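Fimbrial protein MyfA (Yersinia enterocolitica, PDB 5LN8) builds the Myf fimbriae of pathogenic Yersinia as their major subunit, an Ig-like beta sandwich that binds galactose. Local coordinates at residues H25-D30 against S78-A83; K35-R40 against G102-Y107. All coordinates share one frame; numbering follows the deposited sequence.

Contact 1 (H25-D30 against S78-A83); sequences HLVMSD and SERVEA
His25 meets Glu82 at one end of an antiparallel strand pair in the smaller sheet of the Ig-like beta sandwich. Strand 21-29 is the middle strand here, between 2-7 and 80-87. The imidazole turns its edge to the carboxylate, and the two planes stand 82° apart. His25 NE2 gives a weak, bent bond to Glu82 OE1 at 3.1 Å. The ring reaches that far because CG lies anti to the backbone N (chi1 -175°), and one ring face passes over Ala83 O.

Leu26 and Ala83 form a hydrogen-bonded pair, with Leu26 N to Ala83 O at 2.7 Å. Their side chains point into the sandwich, where Leu26 also touches Val39 of strand 36-51. Val27 faces the other way, opposite Glu82 in a non-hydrogen-bonded pair. Its CG2 lies alongside the Glu82 chain, 3.7 Å from Glu82 CG, and its CG1 sits over one face of the Arg80 guanidinium. Met28 repeats the inward pattern with Val81. Two backbone bonds join them, and Met28 CE lies 4.3 Å from Val81 CG1. Both side chains pack against Trp37. Ser29 pairs with Arg80 without hydrogen bonds, and Ser29 CB is 3.6 Å from Glu79 OE2. At Asp30 the strand has ended, yet Asp30 N still bonds to Glu79 O at 2.9 Å. Asp30 OD1 accepts a bond from the N-terminal Phe1 N.

On the outer face Arg80 and Glu82 form a salt bridge along one strand, which probably helps hold the guanidinium across Val27. The extended Arg80 chain brings NH1 and NH2 end-on to a single oxygen, Glu82 OE2. NH2 approaches on the anti lone pair at a very short 2.5 Å, so the exact length is doubtful, while NH1 comes from above the carboxylate plane.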
loop_
_atom_site.group_PDB
_atom_site.type_symbol
_atom_site.label_atom_id
_atom_site.label_comp_id
_atom_site.label_asym_id
_atom_site.label_seq_id
_atom_site.Cartn_x
_atom_site.Cartn_y
_atom_site.Cartn_z
ATOM N N HIS A 25 -5.365 2.490 -3.316
ATOM C CA HIS A 25 -6.363 1.498 -2.944
ATOM C C HIS A 25 -5.932 0.129 -3.450
ATOM O O HIS A 25 -5.464 0.000 -4.584
ATOM C CB HIS A 25 -7.736 1.865 -3.505
ATOM C CG HIS A 25 -8.834 0.949 -3.050
ATOM N ND1 HIS A 25 -9.257 -0.128 -3.794
ATOM C CD2 HIS A 25 -9.579 0.953 -1.925
ATOM C CE1 HIS A 25 -10.226 -0.754 -3.144
ATOM N NE2 HIS A 25 -10.441 -0.115 -2.007
ATOM N N LEU A 26 -6.087 -0.890 -2.613
ATOM C CA LEU A 26 -5.634 -2.230 -2.969
ATOM C C LEU A 26 -6.773 -3.238 -2.917
ATOM O O LEU A 26 -7.639 -3.164 -2.050
ATOM C CB LEU A 26 -4.517 -2.670 -2.022
ATOM C CG LEU A 26 -4.046 -4.128 -2.077
ATOM C CD1 LEU A 26 -3.327 -4.441 -3.370
ATOM C CD2 LEU A 26 -3.149 -4.433 -0.897
ATOM N N VAL A 27 -6.777 -4.171 -3.861
ATOM C CA VAL A 27 -7.703 -5.286 -3.837
ATOM C C VAL A 27 -6.925 -6.567 -4.087
ATOM O O VAL A 27 -6.201 -6.677 -5.072
ATOM C CB VAL A 27 -8.803 -5.133 -4.908
ATOM C CG1 VAL A 27 -9.775 -6.304 -4.840
ATOM C CG2 VAL A 27 -9.548 -3.826 -4.736
ATOM N N MET A 28 -7.050 -7.519 -3.172
ATOM C CA MET A 28 -6.393 -8.812 -3.310
ATOM C C MET A 28 -7.429 -9.928 -3.263
ATOM O O MET A 28 -8.202 -10.028 -2.303
ATOM C CB MET A 28 -5.379 -9.010 -2.188
ATOM C CG MET A 28 -4.264 -7.986 -2.179
ATOM S SD MET A 28 -3.172 -8.145 -0.754
ATOM C CE MET A 28 -4.257 -7.583 0.558
ATOM N N SER A 29 -7.455 -10.765 -4.292
ATOM C CA SER A 29 -8.489 -11.791 -4.361
ATOM C C SER A 29 -8.006 -13.113 -4.946
ATOM O O SER A 29 -7.084 -13.147 -5.765
ATOM C CB SER A 29 -9.720 -11.283 -5.120
ATOM O OG SER A 29 -9.407 -10.942 -6.448
ATOM N N ASP A 30 -8.630 -14.192 -4.487
ATOM C CA ASP A 30 -8.387 -15.532 -4.988
ATOM C C ASP A 30 -9.472 -16.437 -4.449
ATOM O O ASP A 30 -9.735 -16.457 -3.251
ATOM C CB ASP A 30 -7.028 -16.060 -4.533
ATOM C CG ASP A 30 -6.697 -17.407 -5.146
ATOM O OD1 ASP A 30 -7.171 -17.682 -6.270
ATOM O OD2 ASP A 30 -5.964 -18.196 -4.516
ATOM N N SER A 78 -11.312 -15.194 3.144
ATOM C CA SER A 78 -12.390 -14.903 2.208
ATOM C C SER A 78 -11.791 -14.735 0.823
ATOM O O SER A 78 -10.576 -14.691 0.668
ATOM C CB SER A 78 -13.150 -13.647 2.623
ATOM O OG SER A 78 -12.365 -12.494 2.430
ATOM N N GLU A 79 -12.637 -14.646 -0.194
ATOM C CA GLU A 79 -12.156 -14.586 -1.571
ATOM C C GLU A 79 -11.522 -13.230 -1.913
ATOM O O GLU A 79 -10.825 -13.097 -2.916
ATOM C CB GLU A 79 -13.300 -14.936 -2.541
ATOM C CG GLU A 79 -12.955 -14.894 -4.028
ATOM C CD GLU A 79 -13.293 -13.555 -4.661
ATOM O OE1 GLU A 79 -14.114 -12.820 -4.080
ATOM O OE2 GLU A 79 -12.741 -13.235 -5.729
ATOM N N ARG A 80 -11.734 -12.230 -1.065
ATOM C CA ARG A 80 -11.392 -10.866 -1.443
ATOM C C ARG A 80 -11.152 -9.958 -0.236
ATOM O O ARG A 80 -11.935 -9.967 0.715
ATOM C CB ARG A 80 -12.535 -10.312 -2.285
ATOM C CG ARG A 80 -12.267 -9.034 -3.015
ATOM C CD ARG A 80 -13.551 -8.583 -3.658
ATOM N NE ARG A 80 -13.412 -7.384 -4.475
ATOM C CZ ARG A 80 -13.526 -6.141 -4.014
ATOM N NH1 ARG A 80 -13.757 -5.913 -2.725
ATOM N NH2 ARG A 80 -13.390 -5.119 -4.847
ATOM N N VAL A 81 -10.060 -9.193 -0.291
ATOM C CA VAL A 81 -9.717 -8.195 0.724
ATOM C C VAL A 81 -9.447 -6.836 0.087
ATOM O O VAL A 81 -8.694 -6.747 -0.880
ATOM C CB VAL A 81 -8.429 -8.568 1.495
ATOM C CG1 VAL A 81 -8.102 -7.491 2.535
ATOM C CG2 VAL A 81 -8.566 -9.907 2.161
ATOM N N GLU A 82 -10.034 -5.779 0.645
ATOM C CA GLU A 82 -9.733 -4.427 0.194
ATOM C C GLU A 82 -9.007 -3.637 1.272
ATOM O O GLU A 82 -9.292 -3.797 2.461
ATOM C CB GLU A 82 -11.002 -3.678 -0.205
ATOM C CG GLU A 82 -11.497 -3.982 -1.604
ATOM C CD GLU A 82 -12.640 -3.074 -2.019
ATOM O OE1 GLU A 82 -12.845 -2.042 -1.352
ATOM O OE2 GLU A 82 -13.337 -3.390 -3.002
ATOM N N ALA A 83 -8.088 -2.776 0.835
ATOM C CA ALA A 83 -7.327 -1.895 1.716
ATOM C C ALA A 83 -7.130 -0.513 1.088
ATOM O O ALA A 83 -6.880 -0.403 -0.116
ATOM C CB ALA A 83 -5.984 -2.513 2.042
#

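Contact 2 (K35-R40 against G102-Y107); sequences KGWNVR and GRVEEY. With GAL (beta-D-galactopyranose), chain C.
This is a buried antiparallel strand pair in the larger sheet of the sandwich, at the galactose pocket. It starts with a classic beta bulge, where Lys35 N and Gly36 N both bond to Tyr107 O. The Tyr107 ring lies over Gly36, with Gly36 CA 4.0 Å from its centroid, and galactose O4 lies over the opposite face. This ring position follows from chi1 of 59°, which sets CG between the backbone N and carbonyl carbon. Tyr107 OH bonds to Asp75.

The extended Lys35 chain passes the ring edge and puts NZ 2.6 Å from galactose O6. Asn38 OD1 accepts a very short bond, 2.5 Å, from galactose O3. Its ND2 bonds to Glu105 OE1 at 3.0 Å, which helps fix the amide's rotation. The same oxygen takes a salt bridge from Arg40 NE at 3.0 Å, from above the carboxylate plane. Arg103 completes the network, gripping Glu105 OE2 side-on through NE and NH2.

On the inner face, Glu106 CG lies over the six-membered ring of Trp37, 4.0 Å from its centroid. Strand 72-75 flanks residues 36-40, strand 117-128 flanks residues 102-107, and strand 21-29 of the facing sheet packs against Val39.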
loop_
_atom_site.group_PDB
_atom_site.type_symbol
_atom_site.label_atom_id
_atom_site.label_comp_id
_atom_site.label_asym_id
_atom_site.label_seq_id
_atom_site.Cartn_x
_atom_site.Cartn_y
_atom_site.Cartn_z
ATOM N N LYS A 35 -4.721 -18.689 3.703
ATOM C CA LYS A 35 -4.764 -18.197 5.077
ATOM C C LYS A 35 -4.806 -16.673 5.135
ATOM O O LYS A 35 -5.535 -16.093 5.941
ATOM C CB LYS A 35 -3.573 -18.718 5.885
ATOM C CG LYS A 35 -3.652 -18.382 7.366
ATOM C CD LYS A 35 -2.374 -18.740 8.111
ATOM C CE LYS A 35 -2.486 -18.306 9.565
ATOM N NZ LYS A 35 -1.275 -18.627 10.347
ATOM N N GLY A 36 -4.025 -16.021 4.280
ATOM C CA GLY A 36 -3.961 -14.572 4.301
ATOM C C GLY A 36 -3.031 -13.977 3.262
ATOM O O GLY A 36 -2.696 -14.636 2.276
ATOM N N TRP A 37 -2.604 -12.738 3.502
ATOM C CA TRP A 37 -1.831 -11.965 2.531
ATOM C C TRP A 37 -0.701 -11.167 3.170
ATOM O O TRP A 37 -0.806 -10.743 4.322
ATOM C CB TRP A 37 -2.734 -10.965 1.795
ATOM C CG TRP A 37 -3.988 -11.533 1.209
ATOM C CD1 TRP A 37 -5.186 -11.689 1.837
ATOM C CD2 TRP A 37 -4.175 -11.993 -0.134
ATOM N NE1 TRP A 37 -6.107 -12.224 0.973
ATOM C CE2 TRP A 37 -5.511 -12.421 -0.246
ATOM C CE3 TRP A 37 -3.341 -12.088 -1.252
ATOM C CZ2 TRP A 37 -6.033 -12.942 -1.432
ATOM C CZ3 TRP A 37 -3.859 -12.601 -2.422
ATOM C CH2 TRP A 37 -5.191 -13.024 -2.505
ATOM N N ASN A 38 0.364 -10.964 2.404
ATOM C CA ASN A 38 1.398 -9.996 2.745
ATOM C C ASN A 38 1.382 -8.888 1.697
ATOM O O ASN A 38 1.048 -9.125 0.539
ATOM C CB ASN A 38 2.801 -10.625 2.764
ATOM C CG ASN A 38 3.002 -11.639 3.885
ATOM O OD1 ASN A 38 2.557 -11.448 5.020
ATOM N ND2 ASN A 38 3.707 -12.717 3.567
ATOM N N VAL A 39 1.737 -7.677 2.109
ATOM C CA VAL A 39 2.050 -6.613 1.172
ATOM C C VAL A 39 3.424 -6.084 1.559
ATOM O O VAL A 39 3.558 -5.356 2.550
ATOM C CB VAL A 39 1.020 -5.483 1.219
ATOM C CG1 VAL A 39 1.359 -4.445 0.171
ATOM C CG2 VAL A 39 -0.392 -6.017 1.009
ATOM N N ARG A 40 4.441 -6.477 0.791
ATOM C CA ARG A 40 5.829 -6.154 1.105
ATOM C C ARG A 40 6.333 -5.004 0.238
ATOM O O ARG A 40 6.384 -5.127 -0.975
ATOM C CB ARG A 40 6.731 -7.384 0.915
ATOM C CG ARG A 40 6.386 -8.580 1.804
ATOM C CD ARG A 40 7.470 -9.656 1.736
ATOM N NE ARG A 40 7.233 -10.802 2.618
ATOM C CZ ARG A 40 7.545 -10.834 3.912
ATOM N NH1 ARG A 40 8.086 -9.778 4.492
ATOM N NH2 ARG A 40 7.307 -11.920 4.636
ATOM N N GLY A 102 5.641 -2.470 -4.545
ATOM C CA GLY A 102 5.572 -3.542 -3.581
ATOM C C GLY A 102 5.378 -4.899 -4.209
ATOM O O GLY A 102 5.255 -5.019 -5.427
ATOM N N ARG A 103 5.364 -5.920 -3.360
ATOM C CA ARG A 103 5.024 -7.273 -3.773
ATOM C C ARG A 103 3.907 -7.851 -2.889
ATOM O O ARG A 103 4.059 -7.955 -1.674
ATOM C CB ARG A 103 6.260 -8.177 -3.726
ATOM C CG ARG A 103 5.989 -9.573 -4.256
ATOM C CD ARG A 103 7.242 -10.426 -4.340
ATOM N NE ARG A 103 7.749 -10.797 -3.026
ATOM C CZ ARG A 103 8.740 -10.164 -2.416
ATOM N NH1 ARG A 103 9.329 -9.137 -3.009
ATOM N NH2 ARG A 103 9.148 -10.559 -1.221
ATOM N N VAL A 104 2.778 -8.198 -3.503
ATOM C CA VAL A 104 1.670 -8.856 -2.806
ATOM C C VAL A 104 1.909 -10.360 -2.745
ATOM O O VAL A 104 2.303 -10.960 -3.742
ATOM C CB VAL A 104 0.341 -8.615 -3.540
ATOM C CG1 VAL A 104 -0.756 -9.515 -2.990
ATOM C CG2 VAL A 104 -0.052 -7.143 -3.465
ATOM N N GLU A 105 1.673 -10.973 -1.587
ATOM C CA GLU A 105 1.866 -12.411 -1.435
ATOM C C GLU A 105 0.656 -13.071 -0.792
ATOM O O GLU A 105 0.076 -12.532 0.149
ATOM C CB GLU A 105 3.111 -12.712 -0.589
ATOM C CG GLU A 105 4.432 -12.194 -1.148
ATOM C CD GLU A 105 5.592 -12.368 -0.174
ATOM O OE1 GLU A 105 5.357 -12.478 1.049
ATOM O OE2 GLU A 105 6.751 -12.389 -0.624
ATOM N N GLU A 106 0.291 -14.246 -1.302
ATOM C CA GLU A 106 -0.790 -15.041 -0.736
ATOM C C GLU A 106 -0.170 -16.242 -0.056
ATOM O O GLU A 106 0.630 -16.949 -0.667
ATOM C CB GLU A 106 -1.722 -15.516 -1.852
ATOM C CG GLU A 106 -3.009 -16.187 -1.380
ATOM C CD GLU A 106 -3.800 -16.800 -2.525
ATOM O OE1 GLU A 106 -3.288 -16.803 -3.663
ATOM O OE2 GLU A 106 -4.925 -17.281 -2.293
ATOM N N TYR A 107 -0.534 -16.485 1.198
ATOM C CA TYR A 107 0.048 -17.602 1.928
ATOM C C TYR A 107 -0.990 -18.558 2.507
ATOM O O TYR A 107 -2.153 -18.194 2.676
ATOM C CB TYR A 107 1.010 -17.109 3.015
ATOM C CG TYR A 107 0.399 -16.191 4.051
ATOM C CD1 TYR A 107 -0.379 -16.695 5.087
ATOM C CD2 TYR A 107 0.638 -14.827 4.020
ATOM C CE1 TYR A 107 -0.927 -15.857 6.048
ATOM C CE2 TYR A 107 0.097 -13.981 4.971
ATOM C CZ TYR A 107 -0.682 -14.500 5.985
ATOM O OH TYR A 107 -1.214 -13.654 6.931
HETATM C C1 GAL C . 2.344 -12.949 10.802
HETATM C C2 GAL C . 3.294 -12.448 9.679
HETATM C C3 GAL C . 2.593 -12.578 8.315
HETATM C C4 GAL C . 2.158 -14.041 8.084
HETATM C C5 GAL C . 1.347 -14.550 9.292
HETATM C C6 GAL C . 1.053 -16.055 9.257
HETATM O O1 GAL C . 2.949 -12.887 12.038
HETATM O O2 GAL C . 3.730 -11.083 9.855
HETATM O O3 GAL C . 3.431 -12.184 7.232
HETATM O O4 GAL C . 3.281 -14.889 7.856
HETATM O O5 GAL C . 2.006 -14.308 10.559
HETATM O O6 GAL C . 0.190 -16.464 10.291
HETATM O O HOH W 1 6.702 -14.419 2.808
#

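Contacts 1 and 2 lie in the two facing sheets of one beta sandwich, their centres about 10 Å apart. Contact 1 joins strands 21-29 and 80-87, and contact 2 joins 36-51 and 97-107. Their segments alternate along the chain: 25-30, 35-40, 78-83, then 102-107. The chain therefore crosses between the sheets and ties them together. The inner faces meet in the core, with Met28 SD 3.6 Å from Val104 CG1 and Val81 CG2 3.6 Å from Trp37 NE1. Asp30 OD2 also comes close to Glu106 OE2, so a shared proton there is possible. Galactose sits on the outer side of contact 2, away from the inner face on which contact 1 packs.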